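Local coordinates for protein CCMAN5 (Cellulosimicrobium cellulans, PDB 2XSG) that probably hydrolyses alpha-mannosidic linkages as a calcium-containing GH92 alpha-mannosidase that enables mannose-6-phosphate modification of yeast-produced lysosomal enzymes, at residues A7-T19 with R283-I295. Sequence-based numbering, arbitrary orientation.
Sequences ADYASLVDVFVGT and RAEWNATLGRVAI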
ATOM      1  N   ALA A   7     -25.310  -3.354  -5.984  1.00 19.88           N
ATOM      2  CA  ALA A   7     -25.373  -2.147  -5.101  1.00 19.71           C
ATOM      3  C   ALA A   7     -24.433  -2.267  -3.885  1.00 18.96           C
ATOM      4  O   ALA A   7     -23.673  -1.334  -3.597  1.00 18.53           O
ATOM      5  CB  ALA A   7     -26.834  -1.868  -4.650  1.00 20.18           C
ATOM      6  N   ASP A   8     -24.488  -3.408  -3.182  1.00 17.88           N
ATOM      7  CA  ASP A   8     -23.717  -3.576  -1.936  1.00 16.72           C
ATOM      8  C   ASP A   8     -22.386  -4.294  -2.174  1.00 15.16           C
ATOM      9  O   ASP A   8     -22.226  -5.479  -1.863  1.00 14.91           O
ATOM     10  CB  ASP A   8     -24.535  -4.252  -0.831  1.00 16.70           C
ATOM     11  CG  ASP A   8     -23.829  -4.212   0.534  1.00 17.66           C
ATOM     12  OD1 ASP A   8     -23.490  -3.127   1.036  1.00 18.70           O
ATOM     13  OD2 ASP A   8     -23.617  -5.277   1.123  1.00 19.66           O
ATOM     14  N   TYR A   9     -21.440  -3.544  -2.722  1.00 13.62           N
ATOM     15  CA  TYR A   9     -20.100  -4.041  -3.014  1.00 12.13           C
ATOM     16  C   TYR A   9     -19.332  -4.367  -1.740  1.00 10.97           C
ATOM     17  O   TYR A   9     -18.521  -5.302  -1.724  1.00 10.38           O
ATOM     18  CB  TYR A   9     -19.329  -3.027  -3.847  1.00 12.01           C
ATOM     19  CG  TYR A   9     -19.931  -2.769  -5.212  1.00 13.18           C
ATOM     20  CD1 TYR A   9     -19.792  -3.703  -6.235  1.00 13.23           C
ATOM     21  CD2 TYR A   9     -20.650  -1.594  -5.476  1.00 13.66           C
ATOM     22  CE1 TYR A   9     -20.333  -3.484  -7.492  1.00 14.44           C
ATOM     23  CE2 TYR A   9     -21.207  -1.368  -6.739  1.00 15.46           C
ATOM     24  CZ  TYR A   9     -21.036  -2.326  -7.735  1.00 15.55           C
ATOM     25  OH  TYR A   9     -21.565  -2.140  -8.983  1.00 18.14           O
ATOM     26  N   ALA A  10     -19.615  -3.628  -0.673  1.00  9.65           N
ATOM     27  CA  ALA A  10     -18.980  -3.874   0.626  1.00  8.97           C
ATOM     28  C   ALA A  10     -19.086  -5.340   1.077  1.00  8.69           C
ATOM     29  O   ALA A  10     -18.147  -5.874   1.658  1.00  8.57           O
ATOM     30  CB  ALA A  10     -19.526  -2.931   1.686  1.00  8.65           C
ATOM     31  N   SER A  11     -20.203  -5.994   0.775  1.00  8.06           N
ATOM     32  CA  SER A  11     -20.408  -7.406   1.143  1.00  8.34           C
ATOM     33  C   SER A  11     -19.462  -8.365   0.416  1.00  7.53           C
ATOM     34  O   SER A  11     -19.234  -9.496   0.879  1.00  7.54           O
ATOM     35  CB  SER A  11     -21.863  -7.823   0.878  1.00  8.75           C
ATOM     36  OG  SER A  11     -22.152  -7.728  -0.513  1.00 10.17           O
ATOM     37  N   LEU A  12     -18.897  -7.914  -0.702  1.00  6.75           N
ATOM     38  CA  LEU A  12     -17.955  -8.741  -1.474  1.00  6.43           C
ATOM     39  C   LEU A  12     -16.502  -8.684  -0.992  1.00  6.49           C
ATOM     40  O   LEU A  12     -15.715  -9.599  -1.268  1.00  6.05           O
ATOM     41  CB  LEU A  12     -18.029  -8.409  -2.967  1.00  5.66           C
ATOM     42  CG  LEU A  12     -19.366  -8.609  -3.666  1.00  5.97           C
ATOM     43  CD1 LEU A  12     -19.210  -8.233  -5.145  1.00  5.72           C
ATOM     44  CD2 LEU A  12     -19.909 -10.072  -3.522  1.00  4.79           C
ATOM     45  N   VAL A  13     -16.152  -7.606  -0.290  1.00  6.50           N
ATOM     46  CA  VAL A  13     -14.841  -7.444   0.344  1.00  5.75           C
ATOM     47  C   VAL A  13     -14.640  -8.460   1.488  1.00  6.47           C
ATOM     48  O   VAL A  13     -15.504  -8.616   2.367  1.00  6.44           O
ATOM     49  CB  VAL A  13     -14.672  -5.983   0.862  1.00  5.92           C
ATOM     50  CG1 VAL A  13     -13.378  -5.778   1.630  1.00  4.36           C
ATOM     51  CG2 VAL A  13     -14.741  -4.994  -0.297  1.00  5.67           C
ATOM     52  N   ASP A  14     -13.498  -9.145   1.473  1.00  5.75           N
ATOM     53  CA  ASP A  14     -13.092  -9.978   2.596  1.00  6.27           C
ATOM     54  C   ASP A  14     -11.883  -9.330   3.300  1.00  5.72           C
ATOM     55  O   ASP A  14     -10.732  -9.519   2.872  1.00  5.17           O
ATOM     56  CB  ASP A  14     -12.755 -11.397   2.103  1.00  6.01           C
ATOM     57  CG  ASP A  14     -12.482 -12.386   3.240  1.00  8.55           C
ATOM     58  OD1 ASP A  14     -12.265 -11.977   4.413  1.00 11.02           O
ATOM     59  OD2 ASP A  14     -12.448 -13.598   2.939  1.00  6.93           O
ATOM     60  N   VAL A  15     -12.143  -8.599   4.389  1.00  4.97           N
ATOM     61  CA  VAL A  15     -11.074  -7.875   5.089  1.00  4.66           C
ATOM     62  C   VAL A  15     -10.061  -8.799   5.790  1.00  4.63           C
ATOM     63  O   VAL A  15      -9.069  -8.332   6.337  1.00  3.59           O
ATOM     64  CB  VAL A  15     -11.604  -6.812   6.098  1.00  4.79           C
ATOM     65  CG1 VAL A  15     -12.518  -5.790   5.417  1.00  4.28           C
ATOM     66  CG2 VAL A  15     -12.302  -7.475   7.298  1.00  5.21           C
ATOM     67  N   PHE A  16     -10.312 -10.106   5.778  1.00  4.42           N
ATOM     68  CA  PHE A  16      -9.385 -11.040   6.411  1.00  3.87           C
ATOM     69  C   PHE A  16      -8.339 -11.577   5.454  1.00  3.73           C
ATOM     70  O   PHE A  16      -7.354 -12.176   5.876  1.00  3.72           O
ATOM     71  CB  PHE A  16     -10.136 -12.175   7.092  1.00  4.25           C
ATOM     72  CG  PHE A  16     -10.912 -11.728   8.290  1.00  3.53           C
ATOM     73  CD1 PHE A  16     -10.253 -11.356   9.461  1.00  2.87           C
ATOM     74  CD2 PHE A  16     -12.293 -11.681   8.244  1.00  3.05           C
ATOM     75  CE1 PHE A  16     -10.967 -10.930  10.577  1.00  2.74           C
ATOM     76  CE2 PHE A  16     -13.023 -11.257   9.352  1.00  4.04           C
ATOM     77  CZ  PHE A  16     -12.361 -10.886  10.522  1.00  2.99           C
ATOM     78  N   VAL A  17      -8.538 -11.328   4.166  1.00  3.79           N
ATOM     79  CA  VAL A  17      -7.562 -11.733   3.172  1.00  3.47           C
ATOM     80  C   VAL A  17      -6.241 -11.039   3.460  1.00  3.36           C
ATOM     81  O   VAL A  17      -6.187  -9.810   3.567  1.00  3.03           O
ATOM     82  CB  VAL A  17      -8.051 -11.443   1.746  1.00  3.68           C
ATOM     83  CG1 VAL A  17      -6.867 -11.494   0.735  1.00  2.68           C
ATOM     84  CG2 VAL A  17      -9.155 -12.451   1.385  1.00  3.92           C
ATOM     85  N   GLY A  18      -5.189 -11.838   3.599  1.00  2.73           N
ATOM     86  CA  GLY A  18      -3.854 -11.307   3.867  1.00  3.67           C
ATOM     87  C   GLY A  18      -3.526 -11.035   5.342  1.00  3.45           C
ATOM     88  O   GLY A  18      -2.477 -10.460   5.635  1.00  4.00           O
ATOM     89  N   THR A  19      -4.402 -11.452   6.258  1.00  3.40           N
ATOM     90  CA  THR A  19      -4.227 -11.185   7.704  1.00  3.13           C
ATOM     91  C   THR A  19      -3.578 -12.337   8.497  1.00  3.44           C
ATOM     92  O   THR A  19      -3.431 -12.248   9.724  1.00  2.74           O
ATOM     93  CB  THR A  19      -5.559 -10.805   8.379  1.00  3.26           C
ATOM     94  OG1 THR A  19      -6.459 -11.926   8.328  1.00  3.13           O
ATOM     95  CG2 THR A  19      -6.205  -9.560   7.692  1.00  2.52           C
ATOM     96  N   ARG A 283     -20.152   2.364   5.735  1.00  5.94           N
ATOM     97  CA  ARG A 283     -20.451   1.297   4.759  1.00  5.81           C
ATOM     98  C   ARG A 283     -20.904   1.894   3.431  1.00  6.15           C
ATOM     99  O   ARG A 283     -20.457   1.442   2.376  1.00  6.44           O
ATOM    100  CB  ARG A 283     -21.469   0.266   5.273  1.00  6.05           C
ATOM    101  CG  ARG A 283     -21.687  -0.910   4.290  1.00  6.34           C
ATOM    102  CD  ARG A 283     -22.911  -1.773   4.645  1.00  9.20           C
ATOM    103  NE  ARG A 283     -22.937  -3.020   3.872  1.00 10.87           N
ATOM    104  CZ  ARG A 283     -22.308  -4.147   4.216  1.00 11.47           C
ATOM    105  NH1 ARG A 283     -21.589  -4.214   5.331  1.00 11.70           N
ATOM    106  NH2 ARG A 283     -22.392  -5.220   3.439  1.00 11.08           N
ATOM    107  N   ALA A 284     -21.765   2.920   3.491  1.00  5.82           N
ATOM    108  CA  ALA A 284     -22.245   3.606   2.289  1.00  5.99           C
ATOM    109  C   ALA A 284     -21.122   4.340   1.573  1.00  5.44           C
ATOM    110  O   ALA A 284     -21.024   4.297   0.347  1.00  5.00           O
ATOM    111  CB  ALA A 284     -23.402   4.576   2.617  1.00  5.81           C
ATOM    112  N   GLU A 285     -20.283   5.027   2.332  1.00  5.57           N
ATOM    113  CA  GLU A 285     -19.090   5.632   1.755  1.00  6.57           C
ATOM    114  C   GLU A 285     -18.227   4.580   1.010  1.00  6.30           C
ATOM    115  O   GLU A 285     -17.726   4.855  -0.093  1.00  6.47           O
ATOM    116  CB  GLU A 285     -18.298   6.392   2.832  1.00  7.09           C
ATOM    117  CG  GLU A 285     -17.066   7.112   2.306  1.00  9.96           C
ATOM    118  CD  GLU A 285     -16.282   7.833   3.403  1.00 14.74           C
ATOM    119  OE1 GLU A 285     -16.792   7.917   4.556  1.00 14.84           O
ATOM    120  OE2 GLU A 285     -15.154   8.309   3.097  1.00 13.97           O
ATOM    121  N   TRP A 286     -18.080   3.380   1.582  1.00  5.75           N
ATOM    122  CA  TRP A 286     -17.314   2.325   0.899  1.00  5.67           C
ATOM    123  C   TRP A 286     -18.001   1.878  -0.379  1.00  6.24           C
ATOM    124  O   TRP A 286     -17.346   1.668  -1.402  1.00  5.47           O
ATOM    125  CB  TRP A 286     -17.036   1.125   1.807  1.00  4.30           C
ATOM    126  CG  TRP A 286     -15.742   1.268   2.559  1.00  4.00           C
ATOM    127  CD1 TRP A 286     -15.588   1.414   3.911  1.00  2.00           C
ATOM    128  CD2 TRP A 286     -14.417   1.290   2.000  1.00  2.61           C
ATOM    129  NE1 TRP A 286     -14.248   1.507   4.232  1.00  3.49           N
ATOM    130  CE2 TRP A 286     -13.509   1.450   3.077  1.00  2.76           C
ATOM    131  CE3 TRP A 286     -13.910   1.218   0.691  1.00  3.58           C
ATOM    132  CZ2 TRP A 286     -12.126   1.524   2.886  1.00  2.00           C
ATOM    133  CZ3 TRP A 286     -12.522   1.289   0.499  1.00  2.00           C
ATOM    134  CH2 TRP A 286     -11.651   1.438   1.592  1.00  2.00           C
ATOM    135  N   ASN A 287     -19.330   1.732  -0.310  1.00  7.55           N
ATOM    136  CA  ASN A 287     -20.116   1.334  -1.479  1.00  8.00           C
ATOM    137  C   ASN A 287     -20.019   2.332  -2.642  1.00  8.31           C
ATOM    138  O   ASN A 287     -20.017   1.928  -3.809  1.00  8.55           O
ATOM    139  CB  ASN A 287     -21.578   1.068  -1.100  1.00  8.07           C
ATOM    140  CG  ASN A 287     -21.803  -0.345  -0.598  1.00  8.10           C
ATOM    141  OD1 ASN A 287     -21.110  -1.278  -0.993  1.00  9.36           O
ATOM    142  ND2 ASN A 287     -22.781  -0.508   0.282  1.00 10.10           N
ATOM    143  N   ALA A 288     -19.941   3.623  -2.318  1.00  8.17           N
ATOM    144  CA  ALA A 288     -19.731   4.661  -3.321  1.00  8.86           C
ATOM    145  C   ALA A 288     -18.330   4.560  -3.926  1.00  8.70           C
ATOM    146  O   ALA A 288     -18.167   4.668  -5.146  1.00  9.17           O
ATOM    147  CB  ALA A 288     -19.956   6.067  -2.724  1.00  8.96           C
ATOM    148  N   THR A 289     -17.330   4.349  -3.076  1.00  7.81           N
ATOM    149  CA  THR A 289     -15.942   4.189  -3.516  1.00  7.09           C
ATOM    150  C   THR A 289     -15.758   2.927  -4.381  1.00  6.60           C
ATOM    151  O   THR A 289     -15.223   2.990  -5.494  1.00  5.48           O
ATOM    152  CB  THR A 289     -14.988   4.134  -2.289  1.00  7.50           C
ATOM    153  OG1 THR A 289     -15.083   5.368  -1.559  1.00  8.13           O
ATOM    154  CG2 THR A 289     -13.535   3.878  -2.721  1.00  6.32           C
ATOM    155  N   LEU A 290     -16.206   1.788  -3.861  1.00  5.97           N
ATOM    156  CA  LEU A 290     -16.151   0.543  -4.620  1.00  6.19           C
ATOM    157  C   LEU A 290     -17.008   0.586  -5.891  1.00  5.91           C
ATOM    158  O   LEU A 290     -16.637   0.017  -6.920  1.00  5.69           O
ATOM    159  CB  LEU A 290     -16.544  -0.650  -3.738  1.00  5.72           C
ATOM    160  CG  LEU A 290     -15.759  -0.866  -2.431  1.00  5.59           C
ATOM    161  CD1 LEU A 290     -16.520  -1.816  -1.532  1.00  6.15           C
ATOM    162  CD2 LEU A 290     -14.356  -1.382  -2.660  1.00  5.64           C
ATOM    163  N   GLY A 291     -18.143   1.272  -5.814  1.00  6.14           N
ATOM    164  CA  GLY A 291     -19.063   1.414  -6.951  1.00  6.65           C
ATOM    165  C   GLY A 291     -18.527   2.174  -8.156  1.00  6.79           C
ATOM    166  O   GLY A 291     -19.194   2.236  -9.205  1.00  6.75           O
ATOM    167  N   ARG A 292     -17.328   2.753  -8.010  1.00  6.39           N
ATOM    168  CA  ARG A 292     -16.627   3.383  -9.121  1.00  6.77           C
ATOM    169  C   ARG A 292     -16.261   2.368 -10.197  1.00  7.29           C
ATOM    170  O   ARG A 292     -16.130   2.737 -11.371  1.00  7.01           O
ATOM    171  CB  ARG A 292     -15.368   4.097  -8.643  1.00  6.81           C
ATOM    172  CG  ARG A 292     -15.635   5.291  -7.734  1.00  5.97           C
ATOM    173  CD  ARG A 292     -14.312   5.939  -7.317  1.00  6.75           C
ATOM    174  NE  ARG A 292     -14.531   7.111  -6.466  1.00  9.23           N
ATOM    175  CZ  ARG A 292     -14.801   8.335  -6.919  1.00 10.60           C
ATOM    176  NH1 ARG A 292     -14.887   8.572  -8.233  1.00  8.67           N
ATOM    177  NH2 ARG A 292     -14.985   9.328  -6.052  1.00  9.13           N
ATOM    178  N   VAL A 293     -16.084   1.106  -9.784  1.00  7.52           N
ATOM    179  CA  VAL A 293     -15.900  -0.022 -10.705  1.00  8.09           C
ATOM    180  C   VAL A 293     -17.034  -1.042 -10.594  1.00  8.68           C
ATOM    181  O   VAL A 293     -17.253  -1.650  -9.529  1.00  8.64           O
ATOM    182  CB  VAL A 293     -14.561  -0.739 -10.496  1.00  7.92           C
ATOM    183  CG1 VAL A 293     -14.305  -1.706 -11.661  1.00  7.89           C
ATOM    184  CG2 VAL A 293     -13.437   0.268 -10.391  1.00  8.14           C
ATOM    185  N   ALA A 294     -17.762  -1.214 -11.692  1.00  9.40           N
ATOM    186  CA  ALA A 294     -18.866  -2.168 -11.754  1.00 10.40           C
ATOM    187  C   ALA A 294     -18.519  -3.311 -12.678  1.00 11.20           C
ATOM    188  O   ALA A 294     -18.152  -3.112 -13.837  1.00 11.45           O
ATOM    189  CB  ALA A 294     -20.159  -1.491 -12.201  1.00 10.08           C
ATOM    190  N   ILE A 295     -18.659  -4.523 -12.157  1.00 12.83           N
ATOM    191  CA  ILE A 295     -18.223  -5.717 -12.863  1.00 13.23           C
ATOM    192  C   ILE A 295     -19.370  -6.697 -13.174  1.00 14.01           C
ATOM    193  O   ILE A 295     -20.258  -6.945 -12.362  1.00 13.15           O
ATOM    194  CB  ILE A 295     -17.091  -6.393 -12.075  1.00 13.45           C
ATOM    195  CG1 ILE A 295     -15.801  -5.628 -12.305  1.00 12.69           C
ATOM    196  CG2 ILE A 295     -16.914  -7.848 -12.472  1.00 14.20           C
ATOM    197  CD1 ILE A 295     -14.788  -5.957 -11.335  1.00 13.52           C
TER
HETATM  198  O   HOH W   1     -21.600   0.886  -9.492  1.00 22.48           O
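The Arg283 guanidinium carries the methyl CB of Ala10 over the centre of one face, 3.9 Å above its plane, and the Asp8 carboxylate at its edge. The two planes differ by only 22°, nearly coplanar. The salt bridge is side-on, one nitrogen to each oxygen: Arg283 NH2 meets the syn lone pair of Asp8 OD2 at 2.6 Å, almost straight (171°), and Arg283 NE donates to Asp8 OD1 on its syn side. With CG anti to the backbone N (chi1 -175°), the extended Arg283 chain reaches out from the helix, across to this carboxylate. Asn287 ND2 approaches Asp8 OD1 from the anti side at 2.8 Å, while Asn287 OD1 accepts from Ala10 N at 2.8 Å; bonds at both ends fix the amide's rotation. With an alanine replacing Asp8, the Arg283 charge would probably lose this mate and the Asn287 amide one of its two anchors. Obliquely to the Tyr9 ring lies Gly291 CA, 3.5 Å from Tyr9 CE2. Leu290 packs its CD1 against Val13 CG2 at 3.8 Å. The contact pins the loop before strand 40-44 to helix 275-290, which leads into strand 293-296, consistent with a junction between the N-terminal beta-rich and catalytic parts of a GH92 enzyme.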